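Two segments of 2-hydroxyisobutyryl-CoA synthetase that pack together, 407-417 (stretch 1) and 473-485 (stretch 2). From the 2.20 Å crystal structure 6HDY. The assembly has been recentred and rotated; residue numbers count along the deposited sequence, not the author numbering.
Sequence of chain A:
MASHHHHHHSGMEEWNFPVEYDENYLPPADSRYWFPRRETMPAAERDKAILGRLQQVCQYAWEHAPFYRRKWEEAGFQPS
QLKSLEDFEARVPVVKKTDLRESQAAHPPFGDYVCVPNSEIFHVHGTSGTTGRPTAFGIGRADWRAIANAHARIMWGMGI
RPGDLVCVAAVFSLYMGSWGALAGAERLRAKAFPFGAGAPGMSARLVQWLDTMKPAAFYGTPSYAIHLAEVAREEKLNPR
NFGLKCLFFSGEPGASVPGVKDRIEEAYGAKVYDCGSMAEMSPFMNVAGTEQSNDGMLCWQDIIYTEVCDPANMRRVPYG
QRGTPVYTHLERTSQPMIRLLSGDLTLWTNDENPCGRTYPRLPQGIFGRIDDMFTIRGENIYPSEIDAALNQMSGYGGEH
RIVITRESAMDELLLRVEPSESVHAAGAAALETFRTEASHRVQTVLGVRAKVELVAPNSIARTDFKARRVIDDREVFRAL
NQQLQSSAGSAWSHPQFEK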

# COMPACT_ATOMS: atom_id res chain seq x y z
N GLU A 407 32.45 -3.02 -19.50
CA GLU A 407 33.79 -2.41 -19.46
C GLU A 407 34.72 -2.93 -20.57
O GLU A 407 35.59 -2.18 -21.04
CB GLU A 407 34.42 -2.65 -18.08
CG GLU A 407 33.85 -1.77 -16.98
CD GLU A 407 34.17 -2.23 -15.57
OE1 GLU A 407 35.33 -2.07 -15.13
OE2 GLU A 407 33.24 -2.72 -14.88
N SER A 408 34.57 -4.20 -20.95
CA SER A 408 35.36 -4.84 -22.01
C SER A 408 34.42 -5.59 -22.97
O SER A 408 33.28 -5.89 -22.59
CB SER A 408 36.42 -5.77 -21.43
OG SER A 408 35.89 -6.62 -20.42
N ALA A 409 34.89 -5.88 -24.21
CA ALA A 409 34.08 -6.61 -25.20
C ALA A 409 33.88 -8.08 -24.81
O ALA A 409 34.81 -8.72 -24.31
CB ALA A 409 34.69 -6.50 -26.58
N MET A 410 32.64 -8.60 -24.99
CA MET A 410 32.33 -9.99 -24.65
C MET A 410 32.30 -10.89 -25.87
O MET A 410 31.64 -10.58 -26.86
CB MET A 410 31.00 -10.08 -23.90
CG MET A 410 31.06 -9.52 -22.51
SD MET A 410 29.44 -9.54 -21.75
CE MET A 410 28.59 -8.30 -22.72
N ASP A 411 33.01 -12.04 -25.76
CA ASP A 411 33.09 -13.04 -26.82
C ASP A 411 31.95 -14.07 -26.69
O ASP A 411 31.46 -14.58 -27.71
CB ASP A 411 34.46 -13.73 -26.80
CG ASP A 411 35.61 -12.84 -27.24
OD1 ASP A 411 35.46 -12.14 -28.28
OD2 ASP A 411 36.68 -12.87 -26.59
N GLU A 412 31.54 -14.37 -25.44
CA GLU A 412 30.49 -15.34 -25.14
C GLU A 412 29.50 -14.81 -24.11
O GLU A 412 29.81 -13.88 -23.36
CB GLU A 412 31.08 -16.70 -24.64
CG GLU A 412 32.43 -17.12 -25.21
CD GLU A 412 33.53 -17.23 -24.17
OE1 GLU A 412 33.92 -16.19 -23.59
OE2 GLU A 412 34.00 -18.37 -23.93
N LEU A 413 28.33 -15.45 -24.05
CA LEU A 413 27.27 -15.17 -23.11
C LEU A 413 27.38 -16.10 -21.91
O LEU A 413 27.35 -17.31 -22.08
CB LEU A 413 25.91 -15.33 -23.82
CG LEU A 413 24.64 -15.18 -22.94
CD1 LEU A 413 24.55 -13.79 -22.32
CD2 LEU A 413 23.40 -15.47 -23.74
N LEU A 414 27.52 -15.55 -20.69
CA LEU A 414 27.60 -16.34 -19.46
C LEU A 414 26.21 -16.37 -18.80
O LEU A 414 25.64 -15.32 -18.50
CB LEU A 414 28.67 -15.80 -18.46
CG LEU A 414 30.13 -15.66 -18.94
CD1 LEU A 414 31.01 -15.18 -17.80
CD2 LEU A 414 30.69 -16.97 -19.50
N LEU A 415 25.67 -17.59 -18.60
CA LEU A 415 24.36 -17.79 -17.99
C LEU A 415 24.44 -18.72 -16.79
O LEU A 415 25.19 -19.69 -16.82
CB LEU A 415 23.34 -18.35 -19.01
CG LEU A 415 23.04 -17.53 -20.28
CD1 LEU A 415 22.09 -18.30 -21.21
CD2 LEU A 415 22.40 -16.14 -19.94
N ARG A 416 23.70 -18.39 -15.71
CA ARG A 416 23.56 -19.19 -14.50
C ARG A 416 22.10 -19.61 -14.59
O ARG A 416 21.22 -18.75 -14.50
CB ARG A 416 23.83 -18.40 -13.20
CG ARG A 416 25.27 -17.85 -13.07
CD ARG A 416 25.57 -17.44 -11.63
NE ARG A 416 26.11 -18.58 -10.88
CZ ARG A 416 26.11 -18.72 -9.56
NH1 ARG A 416 25.58 -17.78 -8.78
NH2 ARG A 416 26.63 -19.81 -9.00
N VAL A 417 21.84 -20.89 -14.90
CA VAL A 417 20.47 -21.38 -15.13
C VAL A 417 20.04 -22.45 -14.12
O VAL A 417 20.79 -23.39 -13.83
CB VAL A 417 20.30 -21.86 -16.60
CG1 VAL A 417 18.90 -22.39 -16.87
CG2 VAL A 417 20.64 -20.75 -17.60
N ASP A 473 28.75 -6.76 -13.40
CA ASP A 473 30.04 -6.66 -12.70
C ASP A 473 31.20 -7.35 -13.46
O ASP A 473 31.10 -8.52 -13.82
CB ASP A 473 29.87 -7.23 -11.28
CG ASP A 473 30.96 -6.92 -10.28
OD1 ASP A 473 32.10 -7.40 -10.47
OD2 ASP A 473 30.65 -6.32 -9.23
N ARG A 474 32.30 -6.61 -13.67
CA ARG A 474 33.51 -7.08 -14.36
C ARG A 474 34.24 -8.19 -13.57
O ARG A 474 34.76 -9.12 -14.19
CB ARG A 474 34.47 -5.90 -14.65
CG ARG A 474 35.51 -6.15 -15.74
CD ARG A 474 36.61 -5.10 -15.65
NE ARG A 474 37.68 -5.31 -16.62
CZ ARG A 474 38.75 -4.52 -16.75
NH1 ARG A 474 38.89 -3.45 -15.97
NH2 ARG A 474 39.67 -4.79 -17.65
N GLU A 475 34.28 -8.10 -12.23
CA GLU A 475 34.93 -9.10 -11.37
C GLU A 475 34.12 -10.40 -11.33
O GLU A 475 34.71 -11.48 -11.37
CB GLU A 475 35.15 -8.55 -9.96
CG GLU A 475 36.25 -7.50 -9.87
CD GLU A 475 36.50 -6.98 -8.47
OE1 GLU A 475 35.54 -6.53 -7.81
OE2 GLU A 475 37.68 -6.99 -8.05
N VAL A 476 32.77 -10.29 -11.28
CA VAL A 476 31.85 -11.43 -11.26
C VAL A 476 31.94 -12.18 -12.61
O VAL A 476 32.00 -13.42 -12.62
CB VAL A 476 30.39 -11.01 -10.89
CG1 VAL A 476 29.42 -12.18 -11.00
CG2 VAL A 476 30.34 -10.43 -9.48
N PHE A 477 31.98 -11.42 -13.73
CA PHE A 477 32.10 -11.93 -15.10
C PHE A 477 33.40 -12.73 -15.28
O PHE A 477 33.37 -13.86 -15.78
CB PHE A 477 32.02 -10.78 -16.13
CG PHE A 477 32.18 -11.22 -17.57
CD1 PHE A 477 31.08 -11.65 -18.31
CD2 PHE A 477 33.43 -11.22 -18.19
CE1 PHE A 477 31.22 -12.06 -19.64
CE2 PHE A 477 33.57 -11.66 -19.52
CZ PHE A 477 32.46 -12.08 -20.23
N ARG A 478 34.54 -12.13 -14.87
CA ARG A 478 35.85 -12.75 -14.99
C ARG A 478 35.95 -13.99 -14.11
O ARG A 478 36.38 -15.03 -14.62
CB ARG A 478 36.98 -11.75 -14.74
CG ARG A 478 37.00 -10.67 -15.82
CD ARG A 478 38.39 -10.29 -16.24
NE ARG A 478 38.36 -9.48 -17.46
CZ ARG A 478 38.92 -8.28 -17.56
NH1 ARG A 478 39.56 -7.74 -16.53
NH2 ARG A 478 38.87 -7.61 -18.71
N ALA A 479 35.44 -13.92 -12.86
CA ALA A 479 35.42 -15.06 -11.93
C ALA A 479 34.62 -16.23 -12.50
O ALA A 479 35.08 -17.37 -12.41
CB ALA A 479 34.84 -14.64 -10.59
N LEU A 480 33.46 -15.95 -13.11
CA LEU A 480 32.59 -16.96 -13.71
C LEU A 480 33.22 -17.60 -14.95
O LEU A 480 33.25 -18.83 -15.03
CB LEU A 480 31.17 -16.43 -13.97
CG LEU A 480 30.12 -17.43 -14.52
CD1 LEU A 480 30.00 -18.69 -13.64
CD2 LEU A 480 28.79 -16.77 -14.68
N ASN A 481 33.73 -16.77 -15.89
CA ASN A 481 34.39 -17.25 -17.12
C ASN A 481 35.56 -18.18 -16.80
O ASN A 481 35.61 -19.30 -17.32
CB ASN A 481 34.83 -16.07 -18.01
CG ASN A 481 34.74 -16.37 -19.49
OD1 ASN A 481 34.23 -17.42 -19.93
ND2 ASN A 481 35.21 -15.44 -20.30
N GLN A 482 36.46 -17.74 -15.89
CA GLN A 482 37.62 -18.47 -15.38
C GLN A 482 37.20 -19.79 -14.69
O GLN A 482 37.88 -20.80 -14.87
CB GLN A 482 38.38 -17.59 -14.38
CG GLN A 482 39.25 -16.49 -15.01
CD GLN A 482 39.52 -15.33 -14.08
OE1 GLN A 482 39.49 -15.45 -12.86
NE2 GLN A 482 39.80 -14.16 -14.64
N GLN A 483 36.08 -19.78 -13.91
CA GLN A 483 35.55 -20.97 -13.24
C GLN A 483 34.99 -21.96 -14.29
O GLN A 483 35.22 -23.17 -14.17
CB GLN A 483 34.44 -20.58 -12.23
CG GLN A 483 33.87 -21.75 -11.42
CD GLN A 483 32.46 -21.54 -10.90
OE1 GLN A 483 31.71 -20.66 -11.36
NE2 GLN A 483 32.05 -22.38 -9.96
N LEU A 484 34.27 -21.43 -15.32
CA LEU A 484 33.68 -22.16 -16.44
C LEU A 484 34.73 -22.68 -17.41
O LEU A 484 34.45 -23.62 -18.15
CB LEU A 484 32.66 -21.30 -17.20
CG LEU A 484 31.24 -21.21 -16.62
CD1 LEU A 484 30.49 -20.04 -17.23
CD2 LEU A 484 30.45 -22.50 -16.86
N GLN A 485 35.92 -22.07 -17.43
CA GLN A 485 37.03 -22.51 -18.26
C GLN A 485 37.72 -23.70 -17.57
O GLN A 485 38.19 -24.62 -18.25
CB GLN A 485 38.03 -21.37 -18.50
CG GLN A 485 37.65 -20.42 -19.63
CD GLN A 485 38.54 -19.20 -19.64
OE1 GLN A 485 38.37 -18.28 -18.84
NE2 GLN A 485 39.52 -19.17 -20.52

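Stretch 1 starts as a loop and ends in a strand that reaches Val-417 and continues beyond it. Stretch 2 is a helix from Arg-474 to Gln-485, which also continues. The strand and helix axes cross almost at right angles, at 83°, and come within 9.6 Å of each other. The backbones are nearest at two places. CA of Glu-407 lies 6.9 Å from CA of Arg-474, and CA of Leu-414 lies 7.2 Å from CA of Asn-481. The loop therefore meets the start of the helix, and the strand meets it further along.

Asp-473 caps the helix. Its OD1 accepts a hydrogen bond from Val-476 N at 3.1 Å and a weak one from Glu-475 N at 2.9 Å. These amides lie in the first turn, where no earlier helical carbonyl is available to them. Along the helix, backbone bonds follow the i to i+4 pattern, as in Asn-481 N to Phe-477 O at 2.9 Å.

No hydrogen bond joins the two stretches. Together they bury 615 Å², and the contact rests mainly on apolar packing. Leu-414 is its centre and has the largest covered area, 119 Å². Its CA-to-CB bond points toward the helix, while those of its neighbours Leu-413 and Leu-415 point away, as expected of alternation along a strand.

In the m,t rotamer, Leu-414 CD1 meets Phe-477 and Leu-414 CD2 meets Leu-484, while Asn-481 is close to both. Leu-414 CD1 sits over one face of the Phe-477 ring, 3.9 Å from the ring centroid, in a CH-pi contact. The ring atom closest to Leu-414 CD1 is Phe-477 CD1, at 3.6 Å. The other methyl, Leu-414 CD2, lies 3.8 Å from Leu-484 CD1. Leu-414 CB is 3.9 Å from Leu-480 CD2. A branched aliphatic side chain suits this place because it can touch several helix residues at once.

Phe-477 leaves the helix sideways, but its t rotamer brings the ring nearer to stretch 1. Its flat, buried ring also meets Met-410. Met-410 CG is 3.7 Å from Phe-477 CZ, and Met-410 SD lies 4.6 Å from the ring centroid in an oblique sulfur-aromatic contact. The unbranched, apolar methionine adds packing without bringing a charge into the buried region.

More polar residues also take part. Arg-416 lays the aliphatic part of its side chain against the helix, with CG 4.0 Å from Leu-480 CD2. Its NE and NH2 are hydrogen-bonded elsewhere in the structure. Asn-481 OD1 is likewise satisfied elsewhere, and it lies 3.6 Å from Leu-414 CD2.

At the start of the helix, the contact becomes more exposed and charged. Glu-407 OE1 and Arg-474 NH1 form a long salt bridge of 3.9 Å. The same oxygen is 3.3 Å from Arg-474 CD. Both side chains are long enough to meet at the exposed margin. Nearby, Ser-408 OG approaches Arg-478 NH2 at 3.6 Å, without a hydrogen bond.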